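Uncharacterized protein TCIL3000_10_9440 (Trypanosoma congolense, PDB 5KMX) is an insect-stage surface antigen of unknown function whose bilobed ectodomain, the part described here, has been proposed to act as a sensor. Local coordinates at residues 32-37 with 60-65; 72-77 with 86-91. All blocks are in the same frame, centred on the assembly; numbering follows the deposited sequence.

Contact 1: 32-37 with 60-65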
loop_
_atom_site.group_PDB
_atom_site.type_symbol
_atom_site.label_atom_id
_atom_site.label_comp_id
_atom_site.label_asym_id
_atom_site.label_seq_id
_atom_site.Cartn_x
_atom_site.Cartn_y
_atom_site.Cartn_z
ATOM N N ARG A 32 -9.812 -15.073 -10.226
ATOM C CA ARG A 32 -9.404 -14.059 -11.188
ATOM C C ARG A 32 -9.570 -12.636 -10.668
ATOM O O ARG A 32 -10.525 -12.323 -9.955
ATOM C CB ARG A 32 -10.197 -14.221 -12.484
ATOM C CG ARG A 32 -9.894 -15.506 -13.230
ATOM C CD ARG A 32 -10.613 -15.574 -14.561
ATOM N NE ARG A 32 -10.157 -16.712 -15.356
ATOM C CZ ARG A 32 -10.816 -17.219 -16.392
ATOM N NH1 ARG A 32 -11.979 -16.701 -16.766
ATOM N NH2 ARG A 32 -10.317 -18.255 -17.052
ATOM N N PHE A 33 -8.606 -11.792 -11.022
ATOM C CA PHE A 33 -8.739 -10.347 -10.906
ATOM C C PHE A 33 -9.021 -9.823 -12.308
ATOM O O PHE A 33 -8.149 -9.881 -13.175
ATOM C CB PHE A 33 -7.472 -9.714 -10.324
ATOM C CG PHE A 33 -7.207 -10.089 -8.893
ATOM C CD1 PHE A 33 -7.832 -9.410 -7.860
ATOM C CD2 PHE A 33 -6.332 -11.117 -8.580
ATOM C CE1 PHE A 33 -7.591 -9.750 -6.541
ATOM C CE2 PHE A 33 -6.087 -11.461 -7.263
ATOM C CZ PHE A 33 -6.717 -10.775 -6.243
ATOM N N ASN A 34 -10.236 -9.328 -12.529
ATOM C CA ASN A 34 -10.705 -8.997 -13.874
ATOM C C ASN A 34 -10.572 -10.206 -14.803
ATOM O O ASN A 34 -11.293 -11.190 -14.647
ATOM C CB ASN A 34 -9.943 -7.795 -14.438
ATOM C CG ASN A 34 -10.368 -6.486 -13.809
ATOM O OD1 ASN A 34 -11.293 -6.441 -12.999
ATOM N ND2 ASN A 34 -9.689 -5.406 -14.179
ATOM N N THR A 35 -9.642 -10.135 -15.753
ATOM C CA THR A 35 -9.469 -11.173 -16.766
ATOM C C THR A 35 -8.411 -12.193 -16.344
ATOM O O THR A 35 -8.489 -13.370 -16.694
ATOM C CB THR A 35 -9.076 -10.540 -18.128
ATOM O OG1 THR A 35 -10.262 -10.223 -18.864
ATOM C CG2 THR A 35 -8.205 -11.475 -18.966
ATOM N N GLU A 36 -7.434 -11.729 -15.573
ATOM C CA GLU A 36 -6.230 -12.502 -15.292
ATOM C C GLU A 36 -6.435 -13.532 -14.186
ATOM O O GLU A 36 -7.129 -13.267 -13.206
ATOM C CB GLU A 36 -5.092 -11.555 -14.908
ATOM C CG GLU A 36 -4.951 -10.350 -15.829
ATOM C CD GLU A 36 -4.610 -10.734 -17.258
ATOM O OE1 GLU A 36 -4.838 -9.909 -18.168
ATOM O OE2 GLU A 36 -4.109 -11.860 -17.472
ATOM N N ASN A 37 -5.822 -14.703 -14.346
ATOM C CA ASN A 37 -5.856 -15.736 -13.315
ATOM C C ASN A 37 -5.036 -15.329 -12.096
ATOM O O ASN A 37 -3.983 -14.704 -12.228
ATOM C CB ASN A 37 -5.336 -17.064 -13.867
ATOM C CG ASN A 37 -6.236 -17.648 -14.936
ATOM O OD1 ASN A 37 -7.458 -17.500 -14.888
ATOM N ND2 ASN A 37 -5.635 -18.321 -15.910
ATOM N N ALA A 60 -2.246 -11.015 -9.046
ATOM C CA ALA A 60 -2.200 -11.054 -10.499
ATOM C C ALA A 60 -1.674 -9.722 -11.020
ATOM O O ALA A 60 -1.686 -8.721 -10.302
ATOM C CB ALA A 60 -3.574 -11.349 -11.075
ATOM N N THR A 61 -1.205 -9.721 -12.263
ATOM C CA THR A 61 -0.741 -8.501 -12.913
ATOM C C THR A 61 -1.785 -8.034 -13.920
ATOM O O THR A 61 -2.030 -8.704 -14.922
ATOM C CB THR A 61 0.609 -8.713 -13.626
ATOM O OG1 THR A 61 1.607 -9.082 -12.667
ATOM C CG2 THR A 61 1.048 -7.441 -14.338
ATOM N N LEU A 62 -2.391 -6.883 -13.648
ATOM C CA LEU A 62 -3.427 -6.335 -14.516
ATOM C C LEU A 62 -2.855 -5.318 -15.497
ATOM O O LEU A 62 -2.250 -4.330 -15.078
ATOM C CB LEU A 62 -4.531 -5.679 -13.683
ATOM C CG LEU A 62 -5.723 -6.570 -13.325
ATOM C CD1 LEU A 62 -5.267 -7.833 -12.614
ATOM C CD2 LEU A 62 -6.723 -5.798 -12.474
ATOM N N PRO A 63 -3.041 -5.552 -16.807
ATOM C CA PRO A 63 -2.620 -4.538 -17.777
ATOM C C PRO A 63 -3.611 -3.385 -17.844
ATOM O O PRO A 63 -4.804 -3.600 -17.634
ATOM C CB PRO A 63 -2.586 -5.309 -19.097
ATOM C CG PRO A 63 -3.632 -6.354 -18.930
ATOM C CD PRO A 63 -3.585 -6.750 -17.475
ATOM N N LEU A 64 -3.128 -2.180 -18.125
ATOM C CA LEU A 64 -4.020 -1.046 -18.312
ATOM C C LEU A 64 -4.717 -1.185 -19.659
ATOM O O LEU A 64 -4.080 -1.084 -20.709
ATOM C CB LEU A 64 -3.255 0.278 -18.229
ATOM C CG LEU A 64 -2.542 0.576 -16.905
ATOM C CD1 LEU A 64 -1.870 1.938 -16.968
ATOM C CD2 LEU A 64 -3.502 0.507 -15.724
ATOM N N ASN A 65 -6.019 -1.442 -19.619
ATOM C CA ASN A 65 -6.806 -1.612 -20.831
ATOM C C ASN A 65 -8.194 -0.991 -20.649
ATOM O O ASN A 65 -8.300 0.186 -20.299
ATOM C CB ASN A 65 -6.883 -3.101 -21.200
ATOM C CG ASN A 65 -7.365 -3.971 -20.054
ATOM O OD1 ASN A 65 -8.168 -3.543 -19.224
ATOM N ND2 ASN A 65 -6.878 -5.207 -20.008
#
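The ring of Phe-33 meets Ala-60 obliquely, its CD2 lying 3.7 Å from Ala-60 CB, while Val-75, Val-77 and Ile-79 of strand 72-79 and Val-200 and Leu-202 of strand 197-204 also pack on it. This is the open end of the antiparallel hairpin formed by strands 36-45 and 53-63, where a type II' turn, Phe-33 to Glu-36, connects strand 31-33 to the hairpin. Two backbone bonds close the turn: Phe-33 N to Glu-36 O, and Glu-36 N to Phe-33 O at 3.1 Å. Within 32-37, Asn-37 OD1 accepts the N-H of Arg-32 NE at the guanidinium edge and in its plane, 2.9 Å away and nearly straight (163°). Across the contact, the methyls of Leu-62 divide the work: CD1 lies 3.7 Å from Phe-33 CB, and CD2 packs 3.4 Å from Asn-34 ND2, the two side chains crossing at about a right angle. Strand 72-79 engages that amide, OD1 with Val-76 N and ND2 with Thr-74 O. Glu-36 slides past Leu-62 in the opposite direction, its CG 3.5 Å from Thr-61 O. A bend at chi2 (-63°) brings CD to the Pro-63 side; tip to tip, Glu-36 OE1 lies 3.5 Å from Pro-63 CD.

Contact 2: 72-77 with 86-91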
loop_
_atom_site.group_PDB
_atom_site.type_symbol
_atom_site.label_atom_id
_atom_site.label_comp_id
_atom_site.label_asym_id
_atom_site.label_seq_id
_atom_site.Cartn_x
_atom_site.Cartn_y
_atom_site.Cartn_z
ATOM N N ARG A 72 -9.482 6.185 -13.537
ATOM C CA ARG A 72 -9.722 5.227 -12.458
ATOM C C ARG A 72 -9.659 3.779 -12.935
ATOM O O ARG A 72 -10.178 3.437 -13.998
ATOM C CB ARG A 72 -11.078 5.485 -11.801
ATOM C CG ARG A 72 -11.055 6.601 -10.772
ATOM C CD ARG A 72 -11.502 7.922 -11.358
ATOM N NE ARG A 72 -12.940 8.107 -11.195
ATOM C CZ ARG A 72 -13.721 8.773 -12.042
ATOM N NH1 ARG A 72 -15.017 8.877 -11.792
ATOM N NH2 ARG A 72 -13.219 9.326 -13.138
ATOM N N LEU A 73 -9.024 2.940 -12.124
ATOM C CA LEU A 73 -8.888 1.518 -12.409
ATOM C C LEU A 73 -9.948 0.716 -11.664
ATOM O O LEU A 73 -9.956 0.685 -10.434
ATOM C CB LEU A 73 -7.489 1.032 -12.020
ATOM C CG LEU A 73 -7.216 -0.473 -12.114
ATOM C CD1 LEU A 73 -7.075 -0.910 -13.564
ATOM C CD2 LEU A 73 -5.978 -0.834 -11.312
ATOM N N THR A 74 -10.839 0.071 -12.410
ATOM C CA THR A 74 -11.839 -0.808 -11.815
ATOM C C THR A 74 -11.346 -2.251 -11.836
ATOM O O THR A 74 -10.973 -2.772 -12.889
ATOM C CB THR A 74 -13.188 -0.727 -12.550
ATOM O OG1 THR A 74 -13.615 0.638 -12.629
ATOM C CG2 THR A 74 -14.245 -1.543 -11.816
ATOM N N VAL A 75 -11.350 -2.886 -10.668
ATOM C CA VAL A 75 -10.948 -4.283 -10.542
ATOM C C VAL A 75 -12.090 -5.111 -9.971
ATOM O O VAL A 75 -12.664 -4.763 -8.939
ATOM C CB VAL A 75 -9.709 -4.443 -9.638
ATOM C CG1 VAL A 75 -9.353 -5.918 -9.477
ATOM C CG2 VAL A 75 -8.528 -3.664 -10.208
ATOM N N VAL A 76 -12.408 -6.212 -10.644
ATOM C CA VAL A 76 -13.435 -7.135 -10.178
ATOM C C VAL A 76 -12.766 -8.348 -9.542
ATOM O O VAL A 76 -12.010 -9.061 -10.200
ATOM C CB VAL A 76 -14.357 -7.588 -11.325
ATOM C CG1 VAL A 76 -15.528 -8.385 -10.784
ATOM C CG2 VAL A 76 -14.858 -6.385 -12.114
ATOM N N VAL A 77 -13.051 -8.575 -8.264
ATOM C CA VAL A 77 -12.391 -9.629 -7.502
ATOM C C VAL A 77 -13.269 -10.873 -7.410
ATOM O O VAL A 77 -14.273 -10.882 -6.699
ATOM C CB VAL A 77 -12.036 -9.151 -6.081
ATOM C CG1 VAL A 77 -11.255 -10.224 -5.330
ATOM C CG2 VAL A 77 -11.232 -7.859 -6.145
ATOM N N THR A 86 -16.139 -5.401 -6.170
ATOM C CA THR A 86 -15.452 -4.535 -7.119
ATOM C C THR A 86 -14.738 -3.426 -6.363
ATOM O O THR A 86 -15.228 -2.953 -5.340
ATOM C CB THR A 86 -16.429 -3.911 -8.136
ATOM O OG1 THR A 86 -17.233 -4.939 -8.726
ATOM C CG2 THR A 86 -15.669 -3.170 -9.230
ATOM N N ARG A 87 -13.574 -3.025 -6.867
ATOM C CA ARG A 87 -12.824 -1.916 -6.290
ATOM C C ARG A 87 -12.407 -0.939 -7.377
ATOM O O ARG A 87 -11.891 -1.338 -8.421
ATOM C CB ARG A 87 -11.591 -2.418 -5.537
ATOM C CG ARG A 87 -10.658 -1.307 -5.050
ATOM C CD ARG A 87 -11.333 -0.406 -4.024
ATOM N NE ARG A 87 -11.605 -1.131 -2.786
ATOM C CZ ARG A 87 -10.732 -1.279 -1.795
ATOM N NH1 ARG A 87 -9.520 -0.745 -1.879
ATOM N NH2 ARG A 87 -11.072 -1.962 -0.712
ATOM N N ARG A 88 -12.631 0.343 -7.116
ATOM C CA ARG A 88 -12.195 1.402 -8.010
ATOM C C ARG A 88 -11.101 2.211 -7.325
ATOM O O ARG A 88 -11.240 2.587 -6.162
ATOM C CB ARG A 88 -13.369 2.299 -8.394
ATOM C CG ARG A 88 -13.204 2.986 -9.734
ATOM C CD ARG A 88 -14.503 3.616 -10.186
ATOM N NE ARG A 88 -14.726 4.924 -9.579
ATOM C CZ ARG A 88 -15.905 5.536 -9.524
ATOM N NH1 ARG A 88 -16.988 4.952 -10.025
ATOM N NH2 ARG A 88 -16.007 6.731 -8.957
ATOM N N THR A 89 -10.016 2.464 -8.050
ATOM C CA THR A 89 -8.877 3.192 -7.508
ATOM C C THR A 89 -8.386 4.232 -8.507
ATOM O O THR A 89 -8.262 3.938 -9.695
ATOM C CB THR A 89 -7.714 2.242 -7.162
ATOM O OG1 THR A 89 -8.187 1.181 -6.324
ATOM C CG2 THR A 89 -6.601 2.995 -6.447
ATOM N N PRO A 90 -8.105 5.458 -8.033
ATOM C CA PRO A 90 -7.529 6.438 -8.959
ATOM C C PRO A 90 -6.110 6.065 -9.370
ATOM O O PRO A 90 -5.320 5.633 -8.531
ATOM C CB PRO A 90 -7.546 7.741 -8.152
ATOM C CG PRO A 90 -7.570 7.314 -6.729
ATOM C CD PRO A 90 -8.351 6.036 -6.701
ATOM N N LEU A 91 -5.796 6.226 -10.652
ATOM C CA LEU A 91 -4.461 5.925 -11.152
ATOM C C LEU A 91 -3.449 6.933 -10.630
ATOM O O LEU A 91 -2.270 6.617 -10.485
ATOM C CB LEU A 91 -4.444 5.921 -12.680
ATOM C CG LEU A 91 -5.215 4.796 -13.372
ATOM C CD1 LEU A 91 -5.282 5.057 -14.866
ATOM C CD2 LEU A 91 -4.575 3.444 -13.095
#
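Leu-73 N gives the shortest bond of this pairing, 2.7 Å to Thr-89 O, with an N-H...O angle of 168°. The reciprocal bond, Thr-89 N to Leu-73 O, is longer and more bent. Val-75 and Arg-87 exchange a second pair of backbone bonds, Val-75 N reaching Arg-87 O at 2.8 Å. On the face bearing Arg-72, Thr-74, Thr-86 and Arg-88, the methyls Thr-74 CG2 and Thr-86 CG2 approach to 3.4 Å. Arg-72, its chain bent at chi2 and chi3, runs side by side with Arg-88, pointing the same way, with guanidinium planes 87° apart: NH2 of Arg-88 stands at the edge of the Arg-72 group, 3.7 Å from its NH1, while that NH1 lies over a face of Arg-88. Such proximity of like charges is probably eased by a sulfate ion, likely from the crystallisation liquor, that bridges both, and by the salt bridge of Arg-72 NH2 to Asp-70. On the other face Leu-73 CB packs 3.9 Å from Leu-91 CD2, and Arg-87 NH1 hydrogen-bonds Gln-177 O. Alternating hydrogen-bonded and non-hydrogen-bonded pairs, with N-to-C directions of the short segments 161° apart, mark antiparallel pairing; strands 72-79 and 85-100 follow one another in the chain, making it a beta hairpin.

In the fold
Contacts 1 and 2 lie in series along the chain, with centres 11 Å apart, and belong to one mixed sheet in which strands 31-33 and 72-79 are neighbours. Asn-34 joins them most directly: its OD1 is 2.6 Å from Val-76 N and its ND2 is 3.2 Å from Thr-74 O, both probable hydrogen bonds, so the turn residue of contact 1 binds segment 72-77 of contact 2 with its side chain. An apolar joint accompanies it, Leu-62 CD2 lying 3.6 Å from Val-75 CG2. The sulfate belongs to contact 2, held by Arg-72 and Arg-88; whether it marks a natural anion site is unknown.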